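Local atomic coordinates of initiator protein NS1 (Human bocavirus, PDB entry 4KW3), a protein that probably initiates rolling-circle replication of the viral genome by binding, unwinding and nicking its origin DNA, the binding and nicking belonging to this N-terminal domain. Residues 24-27 and 28-31; 40-43 and 44-48; 171-174 and 175-179. One frame throughout, in Å; residues are numbered along the deposited sequence.

Contact 1: residues 24-27 and 28-31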
ATOM      1  N   TYR A  24      10.088  -3.720   9.674  1.00 50.81           N
ATOM      2  CA  TYR A  24      10.452  -5.060  10.161  1.00 55.72           C
ATOM      3  C   TYR A  24      11.235  -5.827   9.103  1.00 57.16           C
ATOM      4  O   TYR A  24      10.662  -6.404   8.177  1.00 58.44           O
ATOM      5  CB  TYR A  24       9.196  -5.846  10.563  1.00 55.48           C
ATOM      6  CG  TYR A  24       9.464  -7.192  11.202  1.00 65.65           C
ATOM      7  CD1 TYR A  24      10.041  -7.296  12.465  1.00 72.07           C
ATOM      8  CD2 TYR A  24       9.083  -8.360  10.568  1.00 71.63           C
ATOM      9  CE1 TYR A  24      10.276  -8.536  13.050  1.00 67.90           C
ATOM     10  CE2 TYR A  24       9.304  -9.602  11.151  1.00 75.59           C
ATOM     11  CZ  TYR A  24       9.896  -9.685  12.386  1.00 73.95           C
ATOM     12  OH  TYR A  24      10.108 -10.931  12.944  1.00 82.20           O
ATOM     13  N   PRO A  25      12.559  -5.837   9.244  1.00 59.43           N
ATOM     14  CA  PRO A  25      13.451  -6.412   8.229  1.00 58.45           C
ATOM     15  C   PRO A  25      13.201  -7.901   7.949  1.00 56.68           C
ATOM     16  O   PRO A  25      13.372  -8.335   6.813  1.00 58.31           O
ATOM     17  CB  PRO A  25      14.838  -6.186   8.823  1.00 55.79           C
ATOM     18  CG  PRO A  25      14.663  -5.005   9.759  1.00 46.02           C
ATOM     19  CD  PRO A  25      13.298  -5.191  10.342  1.00 49.61           C
ATOM     20  N   GLN A  26      12.792  -8.660   8.963  1.00 62.88           N
ATOM     21  CA  GLN A  26      12.571 -10.107   8.825  1.00 64.26           C
ATOM     22  C   GLN A  26      11.179 -10.468   8.296  1.00 60.85           C
ATOM     23  O   GLN A  26      10.770 -11.619   8.400  1.00 61.28           O
ATOM     24  CB  GLN A  26      12.790 -10.826  10.165  1.00 71.90           C
ATOM     25  CG  GLN A  26      14.169 -10.646  10.797  1.00 83.34           C
ATOM     26  CD  GLN A  26      14.348  -9.292  11.493  1.00 92.88           C
ATOM     27  OE1 GLN A  26      13.402  -8.510  11.633  1.00 92.70           O
ATOM     28  NE2 GLN A  26      15.575  -9.009  11.916  1.00 95.96           N
ATOM     29  N   TRP A  27      10.453  -9.497   7.743  1.00 50.10           N
ATOM     30  CA  TRP A  27       9.071  -9.730   7.290  1.00 45.45           C
ATOM     31  C   TRP A  27       8.895 -10.833   6.212  1.00 57.91           C
ATOM     32  O   TRP A  27       7.910 -11.561   6.261  1.00 57.43           O
ATOM     33  CB  TRP A  27       8.421  -8.414   6.812  1.00 42.45           C
ATOM     34  CG  TRP A  27       8.901  -7.989   5.473  1.00 45.46           C
ATOM     35  CD1 TRP A  27      10.012  -7.241   5.192  1.00 38.68           C
ATOM     36  CD2 TRP A  27       8.306  -8.319   4.211  1.00 48.34           C
ATOM     37  NE1 TRP A  27      10.139  -7.083   3.820  1.00 40.86           N
ATOM     38  CE2 TRP A  27       9.102  -7.729   3.202  1.00 45.43           C
ATOM     39  CE3 TRP A  27       7.178  -9.054   3.840  1.00 49.04           C
ATOM     40  CZ2 TRP A  27       8.803  -7.850   1.847  1.00 51.04           C
ATOM     41  CZ3 TRP A  27       6.883  -9.172   2.492  1.00 53.74           C
ATOM     42  CH2 TRP A  27       7.695  -8.572   1.512  1.00 54.90           C
ATOM     43  N   LYS A  28       9.805 -10.964   5.241  1.00 58.27           N
ATOM     44  CA  LYS A  28       9.670 -12.078   4.283  1.00 61.56           C
ATOM     45  C   LYS A  28       9.875 -13.428   4.987  1.00 66.32           C
ATOM     46  O   LYS A  28       9.084 -14.357   4.832  1.00 66.34           O
ATOM     47  CB  LYS A  28      10.631 -11.969   3.097  1.00 48.39           C
ATOM     48  CG  LYS A  28      10.575 -10.661   2.354  1.00 57.65           C
ATOM     49  CD  LYS A  28      11.440 -10.676   1.099  1.00 61.50           C
ATOM     50  CE  LYS A  28      10.826 -11.525  -0.004  1.00 77.67           C
ATOM     51  NZ  LYS A  28       9.475 -11.028  -0.462  1.00 84.09           N
ATOM     52  N   GLU A  29      10.942 -13.517   5.767  1.00 66.90           N
ATOM     53  CA  GLU A  29      11.306 -14.753   6.436  1.00 67.56           C
ATOM     54  C   GLU A  29      10.235 -15.206   7.410  1.00 63.10           C
ATOM     55  O   GLU A  29      10.071 -16.389   7.635  1.00 70.00           O
ATOM     56  CB  GLU A  29      12.613 -14.540   7.183  1.00 87.59           C
ATOM     57  CG  GLU A  29      13.764 -14.156   6.267  1.00107.69           C
ATOM     58  CD  GLU A  29      15.008 -13.761   7.039  1.00126.31           C
ATOM     59  OE1 GLU A  29      14.894 -13.472   8.253  1.00127.43           O
ATOM     60  OE2 GLU A  29      16.102 -13.748   6.434  1.00134.68           O
ATOM     61  N   LYS A  30       9.506 -14.259   7.988  1.00 67.43           N
ATOM     62  CA  LYS A  30       8.554 -14.560   9.054  1.00 64.01           C
ATOM     63  C   LYS A  30       7.174 -13.957   8.778  1.00 62.49           C
ATOM     64  O   LYS A  30       6.534 -13.400   9.677  1.00 54.46           O
ATOM     65  CB  LYS A  30       9.103 -14.044  10.387  1.00 69.76           C
ATOM     66  CG  LYS A  30      10.418 -14.695  10.787  1.00 72.02           C
ATOM     67  CD  LYS A  30      10.906 -14.203  12.135  1.00 79.80           C
ATOM     68  CE  LYS A  30      11.912 -15.171  12.740  1.00 78.40           C
ATOM     69  NZ  LYS A  30      11.300 -16.521  12.916  1.00 79.87           N
ATOM     70  N   GLU A  31       6.704 -14.095   7.541  1.00 65.75           N
ATOM     71  CA  GLU A  31       5.499 -13.392   7.087  1.00 59.20           C
ATOM     72  C   GLU A  31       4.200 -13.814   7.797  1.00 57.57           C
ATOM     73  O   GLU A  31       3.268 -13.002   7.952  1.00 50.66           O
ATOM     74  CB  GLU A  31       5.367 -13.498   5.563  1.00 50.52           C
ATOM     75  CG  GLU A  31       4.232 -12.685   4.962  1.00 54.32           C
ATOM     76  CD  GLU A  31       3.939 -13.072   3.518  1.00 62.24           C
ATOM     77  OE1 GLU A  31       2.951 -13.819   3.304  1.00 54.98           O
ATOM     78  OE2 GLU A  31       4.709 -12.671   2.609  1.00 58.87           O
TER

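Contact 2: residues 40-43 and 44-48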
ATOM      1  N   HIS A  40      -5.859 -11.263  10.886  1.00 56.96           N
ATOM      2  CA  HIS A  40      -6.302 -12.396  11.655  1.00 52.76           C
ATOM      3  C   HIS A  40      -7.582 -12.967  11.039  1.00 60.50           C
ATOM      4  O   HIS A  40      -8.514 -12.220  10.721  1.00 59.14           O
ATOM      5  CB  HIS A  40      -6.521 -12.022  13.110  1.00 60.21           C
ATOM      6  CG  HIS A  40      -6.867 -13.192  13.964  1.00 71.26           C
ATOM      7  ND1 HIS A  40      -6.231 -14.410  13.838  1.00 70.83           N
ATOM      8  CD2 HIS A  40      -7.810 -13.354  14.921  1.00 73.35           C
ATOM      9  CE1 HIS A  40      -6.748 -15.262  14.703  1.00 70.97           C
ATOM     10  NE2 HIS A  40      -7.709 -14.647  15.369  1.00 74.95           N
ATOM     11  N   GLY A  41      -7.592 -14.285  10.827  1.00 59.87           N
ATOM     12  CA  GLY A  41      -8.690 -14.956  10.151  1.00 50.95           C
ATOM     13  C   GLY A  41      -8.331 -15.471   8.758  1.00 61.65           C
ATOM     14  O   GLY A  41      -9.134 -16.147   8.108  1.00 67.64           O
ATOM     15  N   THR A  42      -7.114 -15.178   8.307  1.00 52.07           N
ATOM     16  CA  THR A  42      -6.710 -15.494   6.948  1.00 51.70           C
ATOM     17  C   THR A  42      -5.529 -16.432   7.001  1.00 58.23           C
ATOM     18  O   THR A  42      -5.043 -16.871   5.958  1.00 59.95           O
ATOM     19  CB  THR A  42      -6.196 -14.245   6.152  1.00 50.44           C
ATOM     20  OG1 THR A  42      -5.116 -13.641   6.867  1.00 45.55           O
ATOM     21  CG2 THR A  42      -7.283 -13.211   5.896  1.00 44.66           C
ATOM     22  N   GLU A  43      -5.037 -16.713   8.206  1.00 59.04           N
ATOM     23  CA  GLU A  43      -3.740 -17.381   8.300  1.00 63.40           C
ATOM     24  C   GLU A  43      -3.758 -18.759   7.656  1.00 61.84           C
ATOM     25  O   GLU A  43      -2.780 -19.162   7.039  1.00 68.49           O
ATOM     26  CB  GLU A  43      -3.186 -17.420   9.734  1.00 53.18           C
ATOM     27  CG  GLU A  43      -4.213 -17.465  10.810  1.00 68.30           C
ATOM     28  CD  GLU A  43      -4.630 -16.099  11.316  1.00 65.72           C
ATOM     29  OE1 GLU A  43      -3.920 -15.557  12.189  1.00 71.33           O
ATOM     30  OE2 GLU A  43      -5.687 -15.603  10.880  1.00 59.82           O
ATOM     31  N   GLN A  44      -4.886 -19.451   7.750  1.00 67.39           N
ATOM     32  CA  GLN A  44      -5.002 -20.764   7.129  1.00 70.95           C
ATOM     33  C   GLN A  44      -5.122 -20.646   5.621  1.00 65.78           C
ATOM     34  O   GLN A  44      -4.476 -21.392   4.882  1.00 61.28           O
ATOM     35  CB  GLN A  44      -6.203 -21.527   7.674  1.00 72.75           C
ATOM     36  CG  GLN A  44      -6.186 -22.976   7.288  1.00 76.57           C
ATOM     37  CD  GLN A  44      -4.905 -23.668   7.719  1.00 89.77           C
ATOM     38  OE1 GLN A  44      -4.361 -24.499   6.988  1.00 93.43           O
ATOM     39  NE2 GLN A  44      -4.413 -23.327   8.913  1.00 92.53           N
ATOM     40  N   SER A  45      -5.947 -19.703   5.172  1.00 53.26           N
ATOM     41  CA  SER A  45      -6.073 -19.435   3.752  1.00 47.74           C
ATOM     42  C   SER A  45      -4.705 -19.163   3.103  1.00 55.42           C
ATOM     43  O   SER A  45      -4.419 -19.704   2.035  1.00 55.86           O
ATOM     44  CB  SER A  45      -7.008 -18.253   3.520  1.00 54.85           C
ATOM     45  OG  SER A  45      -8.357 -18.608   3.757  1.00 64.45           O
ATOM     46  N   MET A  46      -3.857 -18.365   3.761  1.00 49.10           N
ATOM     47  CA  MET A  46      -2.518 -18.065   3.251  1.00 45.87           C
ATOM     48  C   MET A  46      -1.677 -19.320   3.073  1.00 57.64           C
ATOM     49  O   MET A  46      -0.976 -19.471   2.068  1.00 61.94           O
ATOM     50  CB  MET A  46      -1.756 -17.094   4.176  1.00 48.27           C
ATOM     51  CG  MET A  46      -2.407 -15.724   4.358  1.00 44.46           C
ATOM     52  SD  MET A  46      -2.826 -14.911   2.803  1.00 50.74           S
ATOM     53  CE  MET A  46      -1.219 -14.310   2.291  1.00 36.62           C
ATOM     54  N   ILE A  47      -1.763 -20.236   4.031  1.00 60.04           N
ATOM     55  CA  ILE A  47      -1.009 -21.480   3.929  1.00 66.10           C
ATOM     56  C   ILE A  47      -1.454 -22.341   2.747  1.00 63.73           C
ATOM     57  O   ILE A  47      -0.624 -22.828   1.980  1.00 57.59           O
ATOM     58  CB  ILE A  47      -1.110 -22.299   5.226  1.00 63.43           C
ATOM     59  CG1 ILE A  47      -0.462 -21.512   6.365  1.00 53.33           C
ATOM     60  CG2 ILE A  47      -0.417 -23.649   5.066  1.00 51.48           C
ATOM     61  CD1 ILE A  47      -0.510 -22.186   7.685  1.00 45.85           C
ATOM     62  N   GLN A  48      -2.764 -22.502   2.601  1.00 63.45           N
ATOM     63  CA  GLN A  48      -3.335 -23.287   1.520  1.00 65.29           C
ATOM     64  C   GLN A  48      -2.930 -22.722   0.166  1.00 65.04           C
ATOM     65  O   GLN A  48      -2.696 -23.467  -0.788  1.00 71.82           O
ATOM     66  CB  GLN A  48      -4.853 -23.286   1.645  1.00 69.92           C
ATOM     67  CG  GLN A  48      -5.503 -24.584   1.272  1.00 87.89           C
ATOM     68  CD  GLN A  48      -6.927 -24.638   1.755  1.00100.65           C
ATOM     69  OE1 GLN A  48      -7.300 -23.921   2.691  1.00102.46           O
ATOM     70  NE2 GLN A  48      -7.741 -25.476   1.116  1.00101.33           N
TER

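Contact 3: residues 171-174 and 175-179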
ATOM      1  N   LYS A 171       8.075   1.484  19.300  1.00 57.39           N
ATOM      2  CA  LYS A 171       9.318   2.221  19.449  1.00 60.20           C
ATOM      3  C   LYS A 171       9.475   3.180  18.273  1.00 63.74           C
ATOM      4  O   LYS A 171       9.810   4.360  18.448  1.00 58.40           O
ATOM      5  CB  LYS A 171      10.495   1.248  19.534  1.00 58.39           C
ATOM      6  CG  LYS A 171      11.847   1.900  19.573  1.00 67.99           C
ATOM      7  CD  LYS A 171      12.932   0.860  19.817  1.00 79.95           C
ATOM      8  CE  LYS A 171      14.326   1.432  19.580  1.00 86.81           C
ATOM      9  NZ  LYS A 171      14.658   1.499  18.126  1.00 89.78           N
ATOM     10  N   ALA A 172       9.217   2.660  17.075  1.00 55.90           N
ATOM     11  CA  ALA A 172       9.244   3.463  15.860  1.00 55.09           C
ATOM     12  C   ALA A 172       8.281   4.636  15.970  1.00 56.88           C
ATOM     13  O   ALA A 172       8.582   5.751  15.525  1.00 60.35           O
ATOM     14  CB  ALA A 172       8.884   2.606  14.648  1.00 39.83           C
ATOM     15  N   GLU A 173       7.126   4.372  16.573  1.00 51.92           N
ATOM     16  CA  GLU A 173       6.097   5.380  16.741  1.00 51.76           C
ATOM     17  C   GLU A 173       6.566   6.485  17.681  1.00 56.64           C
ATOM     18  O   GLU A 173       6.251   7.656  17.476  1.00 59.45           O
ATOM     19  CB  GLU A 173       4.800   4.757  17.258  1.00 52.63           C
ATOM     20  CG  GLU A 173       3.703   5.778  17.462  1.00 58.73           C
ATOM     21  CD  GLU A 173       2.477   5.217  18.141  1.00 67.74           C
ATOM     22  OE1 GLU A 173       2.618   4.377  19.072  1.00 69.60           O
ATOM     23  OE2 GLU A 173       1.372   5.638  17.739  1.00 68.65           O
ATOM     24  N   ARG A 174       7.298   6.104  18.723  1.00 64.08           N
ATOM     25  CA  ARG A 174       7.815   7.073  19.679  1.00 72.22           C
ATOM     26  C   ARG A 174       8.838   7.969  19.003  1.00 67.83           C
ATOM     27  O   ARG A 174       8.834   9.196  19.185  1.00 63.68           O
ATOM     28  CB  ARG A 174       8.428   6.379  20.900  1.00 72.64           C
ATOM     29  CG  ARG A 174       7.420   6.042  21.982  1.00 71.67           C
ATOM     30  CD  ARG A 174       8.094   5.545  23.252  1.00 80.25           C
ATOM     31  NE  ARG A 174       8.896   4.349  23.012  1.00 85.99           N
ATOM     32  CZ  ARG A 174       8.420   3.107  23.082  1.00 88.71           C
ATOM     33  NH1 ARG A 174       7.138   2.904  23.372  1.00 86.68           N
ATOM     34  NH2 ARG A 174       9.223   2.071  22.849  1.00 85.10           N
ATOM     35  N   GLU A 175       9.712   7.338  18.226  1.00 62.97           N
ATOM     36  CA  GLU A 175      10.737   8.050  17.481  1.00 63.16           C
ATOM     37  C   GLU A 175      10.139   8.985  16.445  1.00 65.11           C
ATOM     38  O   GLU A 175      10.674  10.066  16.204  1.00 72.21           O
ATOM     39  CB  GLU A 175      11.681   7.063  16.813  1.00 56.96           C
ATOM     40  CG  GLU A 175      12.424   6.198  17.801  1.00 66.87           C
ATOM     41  CD  GLU A 175      13.185   5.068  17.128  1.00 85.58           C
ATOM     42  OE1 GLU A 175      13.029   4.884  15.891  1.00 81.08           O
ATOM     43  OE2 GLU A 175      13.947   4.375  17.846  1.00 95.85           O
ATOM     44  N   ALA A 176       9.017   8.586  15.855  1.00 60.16           N
ATOM     45  CA  ALA A 176       8.358   9.433  14.867  1.00 56.47           C
ATOM     46  C   ALA A 176       7.900  10.742  15.494  1.00 55.87           C
ATOM     47  O   ALA A 176       8.024  11.800  14.889  1.00 60.34           O
ATOM     48  CB  ALA A 176       7.194   8.707  14.217  1.00 51.66           C
ATOM     49  N   TRP A 177       7.376  10.668  16.712  1.00 56.43           N
ATOM     50  CA  TRP A 177       6.920  11.858  17.415  1.00 57.55           C
ATOM     51  C   TRP A 177       8.108  12.797  17.672  1.00 64.14           C
ATOM     52  O   TRP A 177       7.928  13.995  17.893  1.00 60.38           O
ATOM     53  CB  TRP A 177       6.237  11.495  18.736  1.00 67.59           C
ATOM     54  CG  TRP A 177       5.005  10.619  18.623  1.00 86.28           C
ATOM     55  CD1 TRP A 177       4.275  10.350  17.494  1.00 81.38           C
ATOM     56  CD2 TRP A 177       4.352   9.911  19.699  1.00104.95           C
ATOM     57  NE1 TRP A 177       3.228   9.510  17.795  1.00 86.17           N
ATOM     58  CE2 TRP A 177       3.247   9.231  19.142  1.00101.73           C
ATOM     59  CE3 TRP A 177       4.600   9.783  21.078  1.00105.88           C
ATOM     60  CZ2 TRP A 177       2.386   8.430  19.922  1.00 97.39           C
ATOM     61  CZ3 TRP A 177       3.742   8.989  21.849  1.00 98.87           C
ATOM     62  CH2 TRP A 177       2.653   8.325  21.265  1.00 93.70           C
ATOM     63  N   GLY A 178       9.321  12.249  17.639  1.00 65.00           N
ATOM     64  CA  GLY A 178      10.524  13.060  17.741  1.00 62.58           C
ATOM     65  C   GLY A 178      11.168  13.363  16.393  1.00 64.06           C
ATOM     66  O   GLY A 178      12.323  13.776  16.323  1.00 68.18           O
ATOM     67  N   GLY A 179      10.428  13.134  15.314  1.00 58.75           N
ATOM     68  CA  GLY A 179      10.892  13.473  13.983  1.00 55.13           C
ATOM     69  C   GLY A 179      11.879  12.534  13.332  1.00 54.68           C
ATOM     70  O   GLY A 179      12.449  12.847  12.291  1.00 65.94           O
TER

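Contact 1: residues 24-27 and 28-31
Lys28 lies over one face of the Trp27 indole, its CG 3.4 Å from the centroid of the six-membered ring and 17° off the normal, a CH-pi contact between chain neighbours. The ring comes beneath the lysine because Trp27 CG sits between its own backbone N and carbonyl carbon (chi1 76°). Bends at its last two torsions carry Lys28 on past the rim of the six-membered ring, with NZ 3.6 Å from Trp27 CH2. Glu31 runs alongside in the same direction, its carboxylate only 9° from parallel with the indole and OE2 4.1 Å from Trp27 CZ3. Tyr24 meets the aliphatic part of Lys30 through its hydroxyl, OH to CD 3.5 Å, while Gln26 OE1 hangs over a face of the phenol. The backbone that sets these side chains turns tightly: a type I turn joins Trp27 N to Tyr24 O (3.1 Å), and Lys30 N then bonds to Gln26 O at 3.0 Å. Farther out, Trp27 NE1 bonds to Lys112 O, Lys28 NZ reaches Gly110 O and Ser221 OG, and Lys30 NZ forms a salt bridge with Glu161. Glu31 is gripped by His35, Ser220 and the backbone N of Ser221. Such a surround would probably keep this buried carboxylate ionised, while the uncharged oxygens around Lys28 NZ suit a protonated amine just past the rim of the ring.

Contact 2: residues 40-43 and 44-48
Thr42 O receives the amide of Met46 in a 2.9 Å bond from Met46 N, nearly straight at the hydrogen (163°), the first-turn bond of helix 43-49. The Met46 side chain lies against the same carbonyl: with CG anti to its own carbonyl carbon (chi1 -61°), that methylene lies 3.3 Å from Thr42 O before a bend at chi2 turns SD away and a second at chi3 turns the methyl CE. Ser45 adds its CB at 3.4 Å from Thr42 O, and one carbonyl is thus flanked by carbon from two successive residues. The next bond along the helix, Ile47 N to Glu43 O, is weak at 3.4 Å, and Ile47 CG1 packs beside the same oxygen. Glu43 itself folds back over the entering loop instead of following the helix. Its OE1 takes a hydrogen bond of 3.1 Å from His40 ND1; the carboxylate oxygen lies in the plane of the imidazole, whereas the histidine approaches from above the carboxylate plane, 37° out of it. OE2 turns to the loop backbone, where Thr42 N gives it a weak bond. The carboxylate thus ties the start of the helix to the loop before it, and its negative charge would be expected to suit the nearby helix N-terminus. Thr42 OG1 bonds to Ala39 O, closing the loop further. The unit follows helix 31-38, which Glu43 touches at Ala36 and Met46 at His35, while on helix 60-69 Thr42 packs against Leu69, Gln48 against Leu65 and Ser45 against both.

Contact 3: residues 171-174 and 175-179
Ala172 and Ala176 form the close-packed side of this last helical turn, joined by a 2.9 Å bond from Ala176 N to Ala172 O, with Ala176 CB 3.5 Å from that oxygen. Glu173, also buried, stretches out with CG anti to its backbone N (chi1 179°) and brings its carboxylate end against the six-membered ring of the exposed Trp177, CD to CZ2 3.7 Å; the two planes are inclined by 46°. Glu173 O lies over a face of the indole, 3.3 Å above its plane and off toward the rim, so one residue meets the tryptophan through both backbone and side chain. On the solvent side long side chains do the work. Lys171 and Glu175, one turn apart, join in a salt bridge of 3.0 Å between NZ and OE2, the ammonium coming from the syn side and 27° out of the carboxylate plane. Toward the end the helical bonds slacken: Trp177 N to Glu173 O is weak, and Gly178 N to Arg174 O also weak and longer, at 3.5 Å. Gly179, at positive phi, is the C-prime residue of a Schellman motif, made by Gly179 N to Ala176 O and Val180 N to Glu175 O. This is the C-terminal end of helix 160-177, whose inner side lies on helix 134-149: Ala172 touches Leu142, Glu173 Ala143 and Ile146, and Ala176 Tyr138.

All three are local contacts of the nickase domain. Contact 1 is the one near the predicted metal site: the Trp27 side chain is about 8 Å from those of Glu108 and His115, while contacts 2 and 3 lie away from the annotated sites. Contacts 1 and 2 stand about 17 Å apart between centres, with nearest atoms about 4 Å apart, and helix 31-38 connects them; His35 and Ser220 meet Glu31 in contact 1 and Met46 in contact 2. Contact 3 is about 21 Å from contact 1, centre to centre, yet Lys30 and Tyr24 reach the same helix, 160-177, nearer its start. Contacts 2 and 3 are about 32 Å apart between centres.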